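Long-range contact in major capsid protein (Paramecium bursaria Chlorella virus 1, PDB 5TIP), which self-assembles as glycosylated trimers into the icosahedral pseudo T=169 capsid of the virus, of which it is the major protein: residues A[222-236]-A[412-426]. Numbering follows the deposited sequence.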
# COMPACT_ATOMS: atom_id res chain seq x y z
N PRO A 222 30.97 13.80 19.17
CA PRO A 222 29.81 14.69 19.24
C PRO A 222 28.82 14.24 18.16
O PRO A 222 29.24 13.82 17.09
CB PRO A 222 30.39 16.06 18.89
CG PRO A 222 31.56 15.74 18.01
CD PRO A 222 32.12 14.45 18.52
N HIS A 223 27.52 14.33 18.45
CA HIS A 223 26.49 13.91 17.52
C HIS A 223 25.57 15.07 17.20
O HIS A 223 25.30 15.93 18.05
CB HIS A 223 25.68 12.73 18.08
CG HIS A 223 26.52 11.57 18.50
ND1 HIS A 223 27.22 10.79 17.61
CD2 HIS A 223 26.77 11.05 19.73
CE1 HIS A 223 27.87 9.84 18.26
NE2 HIS A 223 27.61 9.97 19.55
N GLU A 224 25.08 15.09 15.96
CA GLU A 224 24.07 16.04 15.52
C GLU A 224 22.98 15.28 14.79
O GLU A 224 23.24 14.64 13.77
CB GLU A 224 24.67 17.13 14.61
CG GLU A 224 25.44 18.21 15.36
CD GLU A 224 25.83 19.36 14.46
OE1 GLU A 224 26.17 19.11 13.28
OE2 GLU A 224 25.78 20.52 14.92
N TYR A 225 21.76 15.35 15.31
CA TYR A 225 20.61 14.68 14.73
C TYR A 225 19.63 15.72 14.21
O TYR A 225 19.26 16.66 14.93
CB TYR A 225 19.92 13.78 15.77
CG TYR A 225 20.73 12.58 16.20
CD1 TYR A 225 21.64 12.67 17.24
CD2 TYR A 225 20.55 11.35 15.58
CE1 TYR A 225 22.38 11.57 17.64
CE2 TYR A 225 21.28 10.25 15.97
CZ TYR A 225 22.19 10.36 17.00
OH TYR A 225 22.92 9.26 17.39
N LEU A 226 19.20 15.55 12.96
CA LEU A 226 18.15 16.39 12.38
C LEU A 226 16.82 15.73 12.73
O LEU A 226 16.44 14.72 12.14
CB LEU A 226 18.33 16.53 10.88
CG LEU A 226 17.34 17.46 10.16
CD1 LEU A 226 17.44 18.88 10.69
CD2 LEU A 226 17.54 17.42 8.66
N ILE A 227 16.12 16.31 13.70
CA ILE A 227 14.91 15.71 14.24
C ILE A 227 13.70 16.52 13.80
O ILE A 227 13.81 17.61 13.24
CB ILE A 227 14.96 15.59 15.78
CG1 ILE A 227 14.78 16.97 16.43
CG2 ILE A 227 16.28 14.97 16.22
CD1 ILE A 227 14.66 16.92 17.93
N GLU A 228 12.52 15.98 14.08
CA GLU A 228 11.26 16.65 13.80
C GLU A 228 10.52 16.90 15.11
O GLU A 228 10.64 16.13 16.07
CB GLU A 228 10.39 15.82 12.85
CG GLU A 228 11.01 15.66 11.47
CD GLU A 228 10.13 14.87 10.52
OE1 GLU A 228 8.95 14.64 10.85
OE2 GLU A 228 10.63 14.48 9.44
N GLN A 229 9.76 17.99 15.14
CA GLN A 229 8.98 18.37 16.30
C GLN A 229 7.56 18.68 15.89
O GLN A 229 7.28 19.00 14.73
CB GLN A 229 9.58 19.60 17.00
CG GLN A 229 10.97 19.40 17.57
CD GLN A 229 11.52 20.68 18.15
OE1 GLN A 229 11.70 21.67 17.44
NE2 GLN A 229 11.79 20.68 19.45
N LEU A 230 6.65 18.59 16.85
CA LEU A 230 5.27 18.99 16.66
C LEU A 230 5.03 20.31 17.36
O LEU A 230 5.49 20.53 18.49
CB LEU A 230 4.30 17.93 17.19
CG LEU A 230 2.82 18.30 17.07
CD1 LEU A 230 2.37 18.25 15.61
CD2 LEU A 230 1.95 17.42 17.94
N GLN A 231 4.31 21.21 16.69
CA GLN A 231 3.92 22.49 17.27
C GLN A 231 2.41 22.53 17.37
O GLN A 231 1.71 22.21 16.41
CB GLN A 231 4.44 23.67 16.45
CG GLN A 231 5.96 23.72 16.34
CD GLN A 231 6.44 24.93 15.57
OE1 GLN A 231 6.33 26.07 16.04
NE2 GLN A 231 6.99 24.70 14.38
N PHE A 232 1.92 22.92 18.54
CA PHE A 232 0.48 23.03 18.78
C PHE A 232 0.29 23.96 19.96
O PHE A 232 0.73 23.65 21.07
CB PHE A 232 -0.14 21.66 19.04
CG PHE A 232 -1.60 21.71 19.40
CD1 PHE A 232 -2.55 22.00 18.44
CD2 PHE A 232 -2.02 21.47 20.69
CE1 PHE A 232 -3.89 22.05 18.76
CE2 PHE A 232 -3.35 21.51 21.03
CZ PHE A 232 -4.29 21.80 20.06
N THR A 233 -0.36 25.10 19.73
CA THR A 233 -0.52 26.13 20.75
C THR A 233 -1.90 26.09 21.41
O THR A 233 -2.24 27.01 22.16
CB THR A 233 -0.28 27.51 20.14
OG1 THR A 233 -1.26 27.78 19.14
CG2 THR A 233 1.11 27.57 19.51
N GLY A 234 -2.68 25.06 21.16
CA GLY A 234 -4.02 24.97 21.70
C GLY A 234 -5.08 25.17 20.63
O GLY A 234 -4.82 25.66 19.52
N SER A 235 -6.30 24.77 20.98
CA SER A 235 -7.41 24.87 20.04
C SER A 235 -7.81 26.32 19.82
O SER A 235 -7.78 27.14 20.74
CB SER A 235 -8.62 24.09 20.58
OG SER A 235 -8.28 22.73 20.82
N GLU A 236 -8.27 26.58 18.60
CA GLU A 236 -8.78 27.88 18.18
C GLU A 236 -10.31 27.74 18.18
O GLU A 236 -10.84 26.64 18.03
CB GLU A 236 -8.27 28.24 16.79
CG GLU A 236 -6.77 28.45 16.72
CD GLU A 236 -6.28 29.53 17.67
OE1 GLU A 236 -6.97 30.56 17.80
OE2 GLU A 236 -5.21 29.34 18.28
N ALA A 412 -13.88 23.66 17.82
CA ALA A 412 -12.48 23.54 18.21
C ALA A 412 -11.63 23.38 16.96
O ALA A 412 -11.70 22.35 16.28
CB ALA A 412 -12.28 22.36 19.16
N LEU A 413 -10.84 24.40 16.65
CA LEU A 413 -9.93 24.39 15.51
C LEU A 413 -8.53 24.06 16.01
O LEU A 413 -7.92 24.87 16.72
CB LEU A 413 -9.96 25.73 14.77
CG LEU A 413 -8.86 25.96 13.73
CD1 LEU A 413 -8.92 24.91 12.63
CD2 LEU A 413 -8.97 27.36 13.13
N ASN A 414 -8.04 22.88 15.65
CA ASN A 414 -6.70 22.44 16.03
C ASN A 414 -5.78 22.56 14.82
O ASN A 414 -6.01 21.92 13.80
CB ASN A 414 -6.73 21.00 16.53
CG ASN A 414 -7.70 20.79 17.68
OD1 ASN A 414 -7.41 21.15 18.82
ND2 ASN A 414 -8.86 20.22 17.37
N ILE A 415 -4.74 23.38 14.95
CA ILE A 415 -3.77 23.60 13.88
C ILE A 415 -2.43 23.04 14.33
O ILE A 415 -1.92 23.41 15.39
CB ILE A 415 -3.66 25.09 13.52
CG1 ILE A 415 -5.04 25.67 13.21
CG2 ILE A 415 -2.73 25.27 12.32
CD1 ILE A 415 -5.03 27.15 12.94
N TYR A 416 -1.87 22.15 13.52
CA TYR A 416 -0.61 21.50 13.83
C TYR A 416 0.45 21.90 12.81
O TYR A 416 0.15 22.17 11.64
CB TYR A 416 -0.75 19.97 13.85
CG TYR A 416 -1.75 19.48 14.87
CD1 TYR A 416 -1.38 19.32 16.20
CD2 TYR A 416 -3.05 19.17 14.51
CE1 TYR A 416 -2.28 18.87 17.14
CE2 TYR A 416 -3.96 18.73 15.44
CZ TYR A 416 -3.57 18.58 16.76
OH TYR A 416 -4.47 18.13 17.70
N ALA A 417 1.70 21.93 13.26
CA ALA A 417 2.84 22.21 12.40
C ALA A 417 3.96 21.24 12.75
O ALA A 417 4.28 21.05 13.92
CB ALA A 417 3.31 23.66 12.55
N LYS A 418 4.57 20.66 11.72
CA LYS A 418 5.69 19.75 11.89
C LYS A 418 6.93 20.48 11.39
O LYS A 418 7.01 20.84 10.22
CB LYS A 418 5.48 18.45 11.11
CG LYS A 418 6.20 17.25 11.70
CD LYS A 418 5.72 16.95 13.11
CE LYS A 418 5.76 15.47 13.43
NZ LYS A 418 7.07 14.85 13.08
N ASN A 419 7.89 20.67 12.28
CA ASN A 419 9.10 21.41 11.95
C ASN A 419 10.33 20.54 12.18
O ASN A 419 10.26 19.48 12.80
CB ASN A 419 9.20 22.70 12.78
CG ASN A 419 9.39 22.42 14.26
OD1 ASN A 419 8.43 22.28 15.00
ND2 ASN A 419 10.65 22.35 14.69
N TYR A 420 11.46 21.02 11.68
CA TYR A 420 12.75 20.39 11.92
C TYR A 420 13.51 21.13 13.01
O TYR A 420 13.32 22.33 13.23
CB TYR A 420 13.59 20.35 10.64
CG TYR A 420 13.21 19.25 9.67
CD1 TYR A 420 13.50 17.92 9.95
CD2 TYR A 420 12.56 19.54 8.48
CE1 TYR A 420 13.15 16.91 9.08
CE2 TYR A 420 12.21 18.54 7.59
CZ TYR A 420 12.51 17.23 7.90
OH TYR A 420 12.16 16.23 7.02
N ASN A 421 14.38 20.40 13.69
CA ASN A 421 15.28 20.98 14.67
C ASN A 421 16.52 20.10 14.74
O ASN A 421 16.56 19.01 14.17
CB ASN A 421 14.61 21.13 16.04
CG ASN A 421 15.23 22.23 16.88
OD1 ASN A 421 16.44 22.44 16.85
ND2 ASN A 421 14.39 22.95 17.62
N VAL A 422 17.55 20.59 15.43
CA VAL A 422 18.82 19.88 15.53
C VAL A 422 19.06 19.53 16.99
O VAL A 422 19.04 20.41 17.86
CB VAL A 422 19.98 20.72 14.96
CG1 VAL A 422 21.29 19.97 15.13
CG2 VAL A 422 19.73 21.04 13.50
N LEU A 423 19.29 18.25 17.25
CA LEU A 423 19.62 17.76 18.59
C LEU A 423 21.11 17.44 18.63
O LEU A 423 21.56 16.47 18.01
CB LEU A 423 18.78 16.53 18.93
CG LEU A 423 19.08 15.83 20.26
CD1 LEU A 423 18.77 16.74 21.43
CD2 LEU A 423 18.30 14.53 20.36
N ARG A 424 21.87 18.26 19.34
CA ARG A 424 23.31 18.06 19.50
C ARG A 424 23.57 17.31 20.79
O ARG A 424 23.01 17.65 21.84
CB ARG A 424 24.06 19.40 19.52
CG ARG A 424 23.91 20.23 18.26
CD ARG A 424 25.00 21.28 18.19
NE ARG A 424 24.85 22.16 17.04
CZ ARG A 424 24.38 23.39 17.10
NH1 ARG A 424 24.01 23.90 18.27
NH2 ARG A 424 24.28 24.13 16.00
N ILE A 425 24.41 16.28 20.72
CA ILE A 425 24.74 15.45 21.87
C ILE A 425 26.25 15.40 22.00
O ILE A 425 26.95 14.94 21.08
CB ILE A 425 24.16 14.03 21.73
CG1 ILE A 425 22.63 14.10 21.69
CG2 ILE A 425 24.63 13.15 22.86
CD1 ILE A 425 21.96 12.77 21.50
N MET A 426 26.76 15.88 23.13
CA MET A 426 28.20 15.95 23.36
C MET A 426 28.45 16.02 24.86
O MET A 426 27.67 16.63 25.60
CB MET A 426 28.81 17.16 22.65
CG MET A 426 30.33 17.22 22.70
SD MET A 426 31.03 18.74 22.02
CE MET A 426 30.68 19.89 23.35
O HOH W 1 8.98 23.37 17.67
O HOH W 2 -1.69 25.37 17.10
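Asn-419 sets CG between its own backbone N and carbonyl carbon (chi1 66°), while Asn-421 swings CG anti to N (chi1 -155°), and both amides thereby reach Gln-229 on the neighbouring antiparallel strand of the second jelly roll in this double jelly-roll capsid protein. Gln-229 OE1 receives Asn-419 ND2 at 3.0 Å on an in-plane lone pair, whereas Asn-421 ND2 approaches the same oxygen from above the carbonyl plane. A water links Gln-229 OE1 to Asn-419 OD1.

The side chains of Glu-228, Lys-418 and Tyr-420 leave from the other face. Glu-228 CG lies 3.4 Å from Tyr-420 CE1, carboxylate and ring nearly perpendicular. The bent lysine places NZ 2.9 Å from Glu-228 OE1, and Lys-259 and Arg-362 add further salt bridges to this buried carboxylate. Farther along, Glu-224 OE2, lying in the guanidinium plane, makes a salt bridge with Arg-424 NE at 2.8 Å; the hydroxyl of Tyr-16 from another subunit hydrogen-bonds to both side chains, tying the strand pair into the trimer.

Regular pairing stops beyond Gln-231 and resumes, shifted by one residue, at Glu-236. In between, the Phe-232 and Tyr-416 rings lie 21° from parallel but barely overlap, and Ser-235 OG donates to Asn-414 OD1 at 2.7 Å.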